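Local coordinates for DNA polymerase III beta subunit (Streptococcus pyogenes, PDB 2AVT), which forms a dimeric sliding clamp that, as in related bacteria, probably encircles DNA and tethers the replicative polymerase to its template, at residues A[72-77]-A[118-123]; A[174-179]-A[187-192]; A[217-222]-A[233-238]; A[272-277]-A[313-318]. All blocks are in the same frame, centred on the assembly; numbering follows the deposited sequence.

Contact 1 (A[72-77]-A[118-123]); sequences PGAILL and KDVDQY
Leu76 holds CG anti to its carbonyl carbon (chi1 -55°), and Val120 holds CG1 in the same position (chi1 -68°), which turns the two branched side chains into contact over the edge of strand 73-78. The methyls of Leu76 divide the work. CD1 lies 3.5 Å from Asp119 O and also meets Tyr123 CB, while CD2 reaches Val120 CG1 at 3.9 Å and the Tyr123 ring obliquely. Val120 CG1 presses on the backbone as well, coming within 3.3 Å of Ile75 N. Its 3.5 Å approach to Ala74 CB is tighter than ordinary van der Waals contact. Leu76 and Lys118 form a single antiparallel hydrogen-bonded pair: Leu76 N donates to Lys118 O at 2.9 Å, and Lys118 N returns a bond of 2.8 Å to Leu76 O. The ladder goes no further, because residues 120-122 wind into a 3-10 segment. One water takes up the pairing there, donating to Ala74 O at 2.6 Å and accepting from Val120 N at 2.8 Å. On its other edge the same strand bonds to strand 33-39, through Gly73, Ile75 and Leu77. Tyr123 reaches past the contact to hydrogen-bond Ser48 through OH. Strand 73-78 is the outermost strand at this end of its sheet within the chain, so the backbone bonds, the water and the aliphatic cover together imply that residues 118-123 cover its edge: Ala74 O and both Leu76 N and O are satisfied without a further strand being added.

Contact 2 (A[174-179]-A[187-192]); sequences DFKAVA and QRLITL
Lys176 and Leu189 lie side by side and point the same way, tightly enough that Lys176 CG and Leu189 CD2 are only 3.4 Å apart. Lys176 sets CG anti to its backbone N (chi1 -179°), along the flank of the leucine; further out its chain bends at chi3, and NZ forms a salt bridge with Asp253. Gln187 crosses the same lysine, with NE2 3.7 Å from Lys176 CD, and its CB meets Val178 CG2 at 4.1 Å. The backbones beneath are the two arms of a beta hairpin, antiparallel at 163°, with hydrogen-bonded pairs at Phe175-Ile190 and Ala177-Arg188. Among their four bonds, Phe175 N to Ile190 O is 2.7 Å long and runs nearly along the C=O axis. On the face bearing Phe175, Ala177, Arg188 and Ile190, Phe175 CB packs 4.1 Å from Ile190 CB and touches Leu192 CD2 as well. Arg188 bends at chi2 (67°), which turns CD out of the extended course. Ile190 CD1 sits 3.9 Å above the plane of the Arg188 guanidinium, offset toward its rim, while Arg188 NH1 makes a salt bridge with Glu148. Helix 139-149 covers this face, Ile145 touching Phe175 and Ala177, and Leu141 touching Ile190.

Contact 3 (A[217-222]-A[233-238]); sequences DDIETV and FRSEHI
Val222 meets the carbonyl oxygen of Arg234: Val222 CA makes a CA-H...O contact of 3.3 Å with Arg234 O, and Val222 CB stands 3.6 Å from the same oxygen. The flat side chains of residues 233-238 find their neighbours away from residues 217-222. One face of the His237 ring carries Glu236 CB, 3.9 Å above the plane and offset toward the rim. The Phe233 ring meets that of Phe211 with the planes about 55° apart, and the guanidinium of Arg234 forms a salt bridge with Glu223 through NH2. The remaining touches across the contact are van der Waals ones made by Ile219. Its CG2 is 4.0 Å from Ser235 CB, and its CD1 passes 4.0 Å from Ser235 OG before reaching Ile238 CD1 at 4.2 Å. Ser235 places OG between its backbone N and carbonyl carbon (chi1 63°), from where it accepts a weak hydrogen bond from Ile238 N at 3.0 Å, with an N-H...O angle of 135°. Ser235 N donates to Ile238 O at 2.9 Å, pairing the two ends of a tight turn whose inner residues, Glu236 and His237, have backbone angles near type I. The turn passes the chain from strand 230-234 to strand 238-243. Around this end of the hairpin, Phe215 touches Val222, Ser235 and Ile238, and helix 139-149 packs on Val222 and Phe233 through Leu142. Backbone bonds tie Val222 to Leu137 in strand 135-138, and His237 to Thr57 in strand 52-59.

Contact 4 (A[272-277]-A[313-318]); sequences RHAMER and EDLDIV
The Glu313 carboxylate has partners in two chains: OE1 is hydrogen-bonded to Ser111 OG of the second subunit, and OE2 faces Arg277 NH1 at 3.5 Å in a salt bridge. The bridge to Arg277 rests on charge alone, since the oxygen lies well out of the guanidinium plane and no N-H points at it; the carboxylate and guanidinium planes are 79° apart. Glu313 holds CG anti to its backbone N (chi1 -172°) and runs on extended, meeting the Arg277 chain at about a right angle, with OE1 3.4 Å from Arg277 CD. OE2 comes to 2.9 Å from Ala274 CB, a very close approach of acid to methyl. Helix 268-282 thus packs against the end of strand 309-314, one of the two outermost strands of its sheet within the chain. Glu313 pairs there in an antiparallel ladder with a strand of the second subunit, so the sheet runs on across the dimer interface, where Pro90 of that subunit also packs on Arg277. Beside the carboxylate, at Ala274 and Met275, the contact turns apolar. Leu315 CD2 is pressed to 3.4 Å from Ala274 CB, tighter than usual, while its CD1 meets Met275 CE at 4.1 Å. The bend of Met275 at chi2 and chi3 turns back a side chain that starts away from Leu315. Met275 also packs on Leu334 and Ile335 of helix 331-339.

In the fold
The four contacts follow one another along the chain, each closing before the next opens. They spread over the clamp's three domains: contact 1 in the N-terminal, contacts 2 and 3 in the central, contact 4 in the C-terminal. Contacts 1 and 3 reach the same eight-stranded sheet, 26 Å apart between centres, which joins N-terminal to central strands. Contact 2 belongs to the nine-stranded sheet that joins central to C-terminal strands, its centre 21 Å from that of contact 3. Contacts 1 and 4 lie 56 Å apart between centres, on opposite sides of the chain's centre. Shared sheets thus link successive domains, and contact 4 carries this continuity into the second subunit, consistent with a closed ring.

Contact 1 (A[72-77]-A[118-123])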
# COMPACT_ATOMS: atom_id res chain seq x y z
N PRO A 72 -19.39 35.04 3.80
CA PRO A 72 -18.03 35.04 3.26
C PRO A 72 -16.97 34.89 4.36
O PRO A 72 -17.26 35.12 5.53
CB PRO A 72 -17.92 36.41 2.57
CG PRO A 72 -19.36 36.81 2.33
CD PRO A 72 -20.03 36.34 3.59
N GLY A 73 -15.76 34.52 3.97
CA GLY A 73 -14.69 34.37 4.94
C GLY A 73 -13.50 33.63 4.39
O GLY A 73 -13.52 33.14 3.26
N ALA A 74 -12.44 33.55 5.18
CA ALA A 74 -11.23 32.86 4.77
C ALA A 74 -10.51 32.31 6.00
O ALA A 74 -10.39 32.99 7.01
CB ALA A 74 -10.34 33.81 3.99
N ILE A 75 -10.04 31.07 5.91
CA ILE A 75 -9.36 30.46 7.04
C ILE A 75 -8.39 29.38 6.60
O ILE A 75 -8.53 28.84 5.50
CB ILE A 75 -10.40 29.83 8.03
CG1 ILE A 75 -9.71 29.45 9.35
CG2 ILE A 75 -11.03 28.58 7.43
CD1 ILE A 75 -10.66 28.84 10.36
N LEU A 76 -7.41 29.10 7.45
CA LEU A 76 -6.41 28.06 7.22
C LEU A 76 -6.58 26.95 8.27
O LEU A 76 -6.73 27.23 9.46
CB LEU A 76 -4.99 28.63 7.35
CG LEU A 76 -4.55 29.84 6.51
CD1 LEU A 76 -3.07 30.14 6.80
CD2 LEU A 76 -4.74 29.53 5.03
N LEU A 77 -6.52 25.70 7.82
CA LEU A 77 -6.66 24.54 8.70
C LEU A 77 -5.61 23.52 8.28
O LEU A 77 -5.25 23.47 7.09
CB LEU A 77 -8.07 23.93 8.55
CG LEU A 77 -9.26 24.81 8.95
CD1 LEU A 77 -10.58 24.20 8.45
CD2 LEU A 77 -9.27 24.94 10.47
N LYS A 118 -6.12 29.15 11.45
CA LYS A 118 -5.29 30.34 11.43
C LYS A 118 -5.79 31.34 10.41
O LYS A 118 -6.46 30.98 9.45
CB LYS A 118 -3.84 29.99 11.11
CG LYS A 118 -3.15 29.10 12.13
CD LYS A 118 -1.67 28.96 11.78
CE LYS A 118 -0.93 28.07 12.77
NZ LYS A 118 -1.33 26.65 12.63
N ASP A 119 -5.43 32.60 10.64
CA ASP A 119 -5.80 33.70 9.75
C ASP A 119 -5.08 33.47 8.42
O ASP A 119 -3.91 33.12 8.39
CB ASP A 119 -5.34 35.03 10.36
CG ASP A 119 -5.93 36.22 9.65
OD1 ASP A 119 -5.67 36.41 8.44
OD2 ASP A 119 -6.68 36.97 10.32
N VAL A 120 -5.79 33.69 7.31
CA VAL A 120 -5.20 33.48 5.99
C VAL A 120 -4.03 34.39 5.66
O VAL A 120 -3.25 34.06 4.77
CB VAL A 120 -6.26 33.63 4.87
CG1 VAL A 120 -7.27 32.50 4.94
CG2 VAL A 120 -6.94 34.98 4.98
N ASP A 121 -3.88 35.52 6.34
CA ASP A 121 -2.77 36.40 6.04
C ASP A 121 -1.43 35.73 6.33
O ASP A 121 -0.38 36.24 5.96
CB ASP A 121 -2.87 37.72 6.82
CG ASP A 121 -3.00 37.52 8.31
OD1 ASP A 121 -2.25 36.69 8.88
OD2 ASP A 121 -3.86 38.20 8.93
N GLN A 122 -1.47 34.57 6.98
CA GLN A 122 -0.23 33.85 7.27
C GLN A 122 0.22 33.03 6.06
O GLN A 122 1.35 32.56 6.00
CB GLN A 122 -0.42 32.93 8.48
CG GLN A 122 -0.73 33.69 9.77
CD GLN A 122 -0.72 32.80 11.01
OE1 GLN A 122 0.12 31.92 11.15
NE2 GLN A 122 -1.66 33.05 11.92
N TYR A 123 -0.68 32.87 5.09
CA TYR A 123 -0.40 32.08 3.89
C TYR A 123 0.27 32.92 2.79
O TYR A 123 -0.10 34.07 2.57
CB TYR A 123 -1.70 31.49 3.34
CG TYR A 123 -1.50 30.23 2.54
CD1 TYR A 123 -1.22 29.02 3.17
CD2 TYR A 123 -1.54 30.26 1.15
CE1 TYR A 123 -0.99 27.87 2.44
CE2 TYR A 123 -1.31 29.12 0.42
CZ TYR A 123 -1.03 27.93 1.06
OH TYR A 123 -0.77 26.81 0.31
O HOH W 1 -8.41 34.56 7.80

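Contact 2 (A[174-179]-A[187-192])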
# COMPACT_ATOMS: atom_id res chain seq x y z
N ASP A 174 5.14 24.24 -34.15
CA ASP A 174 5.84 22.99 -33.90
C ASP A 174 6.04 22.80 -32.39
O ASP A 174 6.80 23.53 -31.76
CB ASP A 174 7.18 22.98 -34.64
CG ASP A 174 7.00 22.97 -36.16
OD1 ASP A 174 6.42 21.99 -36.68
OD2 ASP A 174 7.44 23.93 -36.82
N PHE A 175 5.35 21.80 -31.84
CA PHE A 175 5.40 21.49 -30.40
C PHE A 175 6.35 20.34 -30.08
O PHE A 175 6.24 19.26 -30.67
CB PHE A 175 3.98 21.13 -29.94
CG PHE A 175 3.86 20.85 -28.46
CD1 PHE A 175 4.20 19.61 -27.94
CD2 PHE A 175 3.35 21.80 -27.60
CE1 PHE A 175 4.04 19.33 -26.60
CE2 PHE A 175 3.18 21.52 -26.25
CZ PHE A 175 3.52 20.28 -25.75
N LYS A 176 7.28 20.55 -29.16
CA LYS A 176 8.19 19.47 -28.77
C LYS A 176 8.25 19.29 -27.25
O LYS A 176 8.38 20.25 -26.49
CB LYS A 176 9.62 19.73 -29.29
CG LYS A 176 10.60 18.61 -28.93
CD LYS A 176 12.04 18.91 -29.33
CE LYS A 176 12.60 20.09 -28.55
NZ LYS A 176 14.01 20.41 -28.94
N ALA A 177 8.13 18.04 -26.81
CA ALA A 177 8.22 17.71 -25.39
C ALA A 177 9.30 16.65 -25.30
O ALA A 177 9.16 15.58 -25.89
CB ALA A 177 6.89 17.16 -24.88
N VAL A 178 10.38 16.95 -24.58
CA VAL A 178 11.47 15.99 -24.43
C VAL A 178 12.01 15.94 -23.00
O VAL A 178 12.02 16.94 -22.29
CB VAL A 178 12.65 16.32 -25.37
CG1 VAL A 178 13.31 17.61 -24.94
CG2 VAL A 178 13.65 15.18 -25.35
N ALA A 179 12.45 14.75 -22.60
CA ALA A 179 13.01 14.54 -21.27
C ALA A 179 14.09 13.48 -21.39
O ALA A 179 13.96 12.55 -22.18
CB ALA A 179 11.93 14.08 -20.28
N GLN A 187 10.96 11.64 -26.56
CA GLN A 187 10.51 12.83 -27.28
C GLN A 187 9.17 12.70 -28.01
O GLN A 187 8.89 11.69 -28.66
CB GLN A 187 11.57 13.25 -28.30
CG GLN A 187 11.17 14.43 -29.17
CD GLN A 187 12.03 14.53 -30.42
OE1 GLN A 187 11.88 13.74 -31.36
NE2 GLN A 187 12.92 15.50 -30.43
N ARG A 188 8.36 13.75 -27.90
CA ARG A 188 7.05 13.78 -28.54
C ARG A 188 6.94 15.06 -29.36
O ARG A 188 7.11 16.16 -28.84
CB ARG A 188 5.93 13.74 -27.49
CG ARG A 188 4.51 13.71 -28.06
CD ARG A 188 4.21 12.41 -28.81
NE ARG A 188 2.90 12.43 -29.47
CZ ARG A 188 1.73 12.38 -28.83
NH1 ARG A 188 1.69 12.28 -27.50
NH2 ARG A 188 0.60 12.43 -29.51
N LEU A 189 6.67 14.91 -30.66
CA LEU A 189 6.52 16.07 -31.54
C LEU A 189 5.07 16.15 -32.00
O LEU A 189 4.46 15.14 -32.32
CB LEU A 189 7.42 15.94 -32.77
CG LEU A 189 8.92 15.75 -32.56
CD1 LEU A 189 9.59 15.80 -33.93
CD2 LEU A 189 9.48 16.84 -31.66
N ILE A 190 4.54 17.35 -32.02
CA ILE A 190 3.17 17.57 -32.44
C ILE A 190 3.14 18.87 -33.21
O ILE A 190 3.91 19.78 -32.91
CB ILE A 190 2.22 17.66 -31.22
CG1 ILE A 190 2.10 16.29 -30.56
CG2 ILE A 190 0.87 18.17 -31.64
CD1 ILE A 190 1.20 16.28 -29.33
N THR A 191 2.27 18.95 -34.21
CA THR A 191 2.11 20.18 -34.98
C THR A 191 0.74 20.70 -34.60
O THR A 191 -0.25 20.00 -34.76
CB THR A 191 2.13 19.95 -36.52
OG1 THR A 191 3.25 19.15 -36.89
CG2 THR A 191 2.23 21.29 -37.24
N LEU A 192 0.68 21.91 -34.07
CA LEU A 192 -0.60 22.49 -33.66
C LEU A 192 -1.46 22.80 -34.88
O LEU A 192 -0.94 23.13 -35.95
CB LEU A 192 -0.38 23.77 -32.86
CG LEU A 192 0.58 23.72 -31.67
CD1 LEU A 192 0.54 25.05 -30.93
CD2 LEU A 192 0.19 22.57 -30.75

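Contact 3 (A[217-222]-A[233-238])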
# COMPACT_ATOMS: atom_id res chain seq x y z
N ASP A 217 -10.64 13.20 -16.32
CA ASP A 217 -10.97 13.03 -17.73
C ASP A 217 -12.26 13.67 -18.21
O ASP A 217 -12.42 13.89 -19.41
CB ASP A 217 -10.93 11.54 -18.06
CG ASP A 217 -9.65 10.89 -17.56
OD1 ASP A 217 -8.58 11.51 -17.75
OD2 ASP A 217 -9.71 9.78 -16.98
N ASP A 218 -13.17 13.97 -17.30
CA ASP A 218 -14.41 14.61 -17.70
C ASP A 218 -14.11 16.04 -18.17
O ASP A 218 -14.97 16.71 -18.76
CB ASP A 218 -15.42 14.62 -16.54
CG ASP A 218 -14.88 15.32 -15.31
OD1 ASP A 218 -13.78 14.95 -14.85
OD2 ASP A 218 -15.56 16.23 -14.79
N ILE A 219 -12.89 16.51 -17.91
CA ILE A 219 -12.47 17.85 -18.32
C ILE A 219 -11.83 17.76 -19.70
O ILE A 219 -10.68 17.32 -19.84
CB ILE A 219 -11.45 18.45 -17.34
CG1 ILE A 219 -12.12 18.68 -15.98
CG2 ILE A 219 -10.88 19.74 -17.91
CD1 ILE A 219 -11.20 19.23 -14.92
N GLU A 220 -12.57 18.18 -20.72
CA GLU A 220 -12.13 18.12 -22.11
C GLU A 220 -10.80 18.83 -22.42
O GLU A 220 -9.89 18.24 -23.00
CB GLU A 220 -13.23 18.69 -23.01
CG GLU A 220 -13.49 17.88 -24.28
CD GLU A 220 -14.06 16.50 -23.99
OE1 GLU A 220 -15.06 16.41 -23.24
OE2 GLU A 220 -13.52 15.50 -24.52
N THR A 221 -10.69 20.11 -22.05
CA THR A 221 -9.47 20.86 -22.32
C THR A 221 -9.09 21.82 -21.19
O THR A 221 -9.87 22.06 -20.28
CB THR A 221 -9.60 21.73 -23.58
OG1 THR A 221 -10.57 22.76 -23.33
CG2 THR A 221 -10.04 20.90 -24.77
N VAL A 222 -7.88 22.36 -21.29
CA VAL A 222 -7.39 23.33 -20.32
C VAL A 222 -6.71 24.46 -21.07
O VAL A 222 -6.26 24.29 -22.21
CB VAL A 222 -6.36 22.71 -19.34
CG1 VAL A 222 -7.04 21.75 -18.39
CG2 VAL A 222 -5.26 22.00 -20.12
N PHE A 233 -2.01 26.02 -15.62
CA PHE A 233 -2.93 25.18 -16.37
C PHE A 233 -4.28 25.49 -15.74
O PHE A 233 -4.42 25.40 -14.52
CB PHE A 233 -2.61 23.69 -16.20
CG PHE A 233 -1.27 23.28 -16.73
CD1 PHE A 233 -0.14 23.40 -15.94
CD2 PHE A 233 -1.15 22.76 -18.00
CE1 PHE A 233 1.08 22.98 -16.41
CE2 PHE A 233 0.08 22.34 -18.48
CZ PHE A 233 1.19 22.45 -17.69
N ARG A 234 -5.26 25.85 -16.55
CA ARG A 234 -6.57 26.21 -16.02
C ARG A 234 -7.79 25.61 -16.72
O ARG A 234 -7.89 25.61 -17.95
CB ARG A 234 -6.71 27.74 -16.02
CG ARG A 234 -7.91 28.25 -15.26
CD ARG A 234 -8.03 29.76 -15.34
NE ARG A 234 -8.30 30.21 -16.70
CZ ARG A 234 -8.50 31.49 -17.03
NH1 ARG A 234 -8.45 32.43 -16.10
NH2 ARG A 234 -8.73 31.82 -18.30
N SER A 235 -8.70 25.09 -15.91
CA SER A 235 -9.96 24.52 -16.39
C SER A 235 -11.01 25.47 -15.84
O SER A 235 -10.68 26.55 -15.35
CB SER A 235 -10.18 23.11 -15.83
OG SER A 235 -10.28 23.11 -14.42
N GLU A 236 -12.28 25.09 -15.91
CA GLU A 236 -13.33 25.96 -15.40
C GLU A 236 -13.24 26.22 -13.90
O GLU A 236 -13.41 27.35 -13.45
CB GLU A 236 -14.70 25.37 -15.72
CG GLU A 236 -15.11 25.52 -17.18
CD GLU A 236 -15.11 26.98 -17.62
OE1 GLU A 236 -15.57 27.84 -16.84
OE2 GLU A 236 -14.65 27.26 -18.75
N HIS A 237 -12.95 25.20 -13.11
CA HIS A 237 -12.88 25.40 -11.66
C HIS A 237 -11.53 25.11 -11.03
O HIS A 237 -11.37 25.25 -9.82
CB HIS A 237 -13.94 24.54 -10.98
CG HIS A 237 -15.32 24.75 -11.54
ND1 HIS A 237 -15.95 23.82 -12.34
CD2 HIS A 237 -16.16 25.81 -11.46
CE1 HIS A 237 -17.11 24.30 -12.73
NE2 HIS A 237 -17.26 25.50 -12.21
N ILE A 238 -10.55 24.73 -11.85
CA ILE A 238 -9.23 24.42 -11.33
C ILE A 238 -8.09 25.22 -11.94
O ILE A 238 -7.96 25.32 -13.16
CB ILE A 238 -8.88 22.94 -11.55
CG1 ILE A 238 -9.94 22.05 -10.89
CG2 ILE A 238 -7.49 22.64 -11.00
CD1 ILE A 238 -9.79 20.58 -11.22

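Contact 4 (A[272-277]-A[313-318])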
# COMPACT_ATOMS: atom_id res chain seq x y z
N ARG A 272 8.31 -6.75 -23.02
CA ARG A 272 8.41 -6.14 -21.70
C ARG A 272 8.53 -7.25 -20.66
O ARG A 272 9.35 -7.16 -19.75
CB ARG A 272 7.18 -5.27 -21.41
CG ARG A 272 7.22 -4.55 -20.06
CD ARG A 272 6.16 -3.46 -19.97
NE ARG A 272 4.80 -3.98 -20.14
CZ ARG A 272 4.19 -4.77 -19.27
NH1 ARG A 272 4.79 -5.14 -18.15
NH2 ARG A 272 2.96 -5.20 -19.53
N HIS A 273 7.71 -8.29 -20.81
CA HIS A 273 7.74 -9.41 -19.88
C HIS A 273 9.10 -10.10 -19.89
O HIS A 273 9.62 -10.50 -18.84
CB HIS A 273 6.65 -10.44 -20.23
CG HIS A 273 5.26 -9.97 -19.95
ND1 HIS A 273 4.97 -8.97 -19.05
CD2 HIS A 273 4.06 -10.38 -20.44
CE1 HIS A 273 3.66 -8.78 -18.99
NE2 HIS A 273 3.09 -9.63 -19.83
N ALA A 274 9.68 -10.24 -21.08
CA ALA A 274 10.98 -10.88 -21.22
C ALA A 274 12.04 -10.06 -20.50
O ALA A 274 12.85 -10.60 -19.74
CB ALA A 274 11.35 -11.00 -22.70
N MET A 275 12.02 -8.75 -20.72
CA MET A 275 12.97 -7.85 -20.10
C MET A 275 12.80 -7.77 -18.58
O MET A 275 13.76 -7.51 -17.86
CB MET A 275 12.84 -6.45 -20.70
CG MET A 275 13.19 -6.39 -22.17
SD MET A 275 14.85 -6.99 -22.50
CE MET A 275 14.50 -8.66 -23.03
N GLU A 276 11.58 -7.98 -18.10
CA GLU A 276 11.35 -7.94 -16.66
C GLU A 276 12.08 -9.11 -16.00
O GLU A 276 12.62 -8.97 -14.90
CB GLU A 276 9.84 -7.97 -16.36
CG GLU A 276 9.12 -6.71 -16.83
CD GLU A 276 7.61 -6.75 -16.65
OE1 GLU A 276 7.02 -7.84 -16.81
OE2 GLU A 276 7.01 -5.69 -16.39
N ARG A 277 12.12 -10.26 -16.67
CA ARG A 277 12.82 -11.42 -16.14
C ARG A 277 14.32 -11.15 -16.18
O ARG A 277 15.06 -11.55 -15.28
CB ARG A 277 12.54 -12.66 -16.98
CG ARG A 277 11.11 -13.10 -17.02
CD ARG A 277 11.00 -14.39 -17.81
NE ARG A 277 9.62 -14.64 -18.20
CZ ARG A 277 9.00 -14.00 -19.18
NH1 ARG A 277 9.63 -13.07 -19.88
NH2 ARG A 277 7.73 -14.26 -19.44
N GLU A 313 17.01 -16.56 -22.97
CA GLU A 313 15.65 -16.55 -23.46
C GLU A 313 15.47 -16.14 -24.93
O GLU A 313 15.92 -15.07 -25.34
CB GLU A 313 14.81 -15.62 -22.58
CG GLU A 313 13.32 -15.66 -22.86
CD GLU A 313 12.55 -14.67 -22.01
OE1 GLU A 313 12.73 -14.67 -20.77
OE2 GLU A 313 11.76 -13.89 -22.58
N ASP A 314 14.81 -17.00 -25.69
CA ASP A 314 14.53 -16.74 -27.11
C ASP A 314 13.38 -15.74 -27.18
O ASP A 314 12.34 -15.94 -26.56
CB ASP A 314 14.11 -18.04 -27.81
CG ASP A 314 15.23 -19.06 -27.90
OD1 ASP A 314 15.85 -19.35 -26.85
OD2 ASP A 314 15.47 -19.58 -29.00
N LEU A 315 13.56 -14.67 -27.95
CA LEU A 315 12.52 -13.65 -28.08
C LEU A 315 11.71 -13.78 -29.37
O LEU A 315 12.26 -13.82 -30.46
CB LEU A 315 13.13 -12.25 -28.01
CG LEU A 315 13.80 -11.88 -26.69
CD1 LEU A 315 14.35 -10.46 -26.76
CD2 LEU A 315 12.80 -12.01 -25.56
N ASP A 316 10.39 -13.85 -29.22
CA ASP A 316 9.49 -13.95 -30.37
C ASP A 316 9.45 -12.56 -31.02
O ASP A 316 9.43 -11.55 -30.32
CB ASP A 316 8.09 -14.36 -29.91
CG ASP A 316 7.12 -14.56 -31.06
OD1 ASP A 316 7.50 -14.28 -32.22
OD2 ASP A 316 5.98 -15.01 -30.81
N ILE A 317 9.43 -12.51 -32.35
CA ILE A 317 9.40 -11.22 -33.03
C ILE A 317 8.30 -11.12 -34.09
O ILE A 317 7.71 -12.13 -34.49
CB ILE A 317 10.73 -10.90 -33.72
CG1 ILE A 317 10.80 -11.60 -35.07
CG2 ILE A 317 11.89 -11.35 -32.84
CD1 ILE A 317 11.89 -11.07 -35.97
N VAL A 318 8.05 -9.90 -34.54
CA VAL A 318 7.04 -9.64 -35.56
C VAL A 318 7.70 -9.63 -36.94
O VAL A 318 7.20 -10.23 -37.88
CB VAL A 318 6.34 -8.29 -35.31
CG1 VAL A 318 5.26 -8.06 -36.35
CG2 VAL A 318 5.75 -8.27 -33.92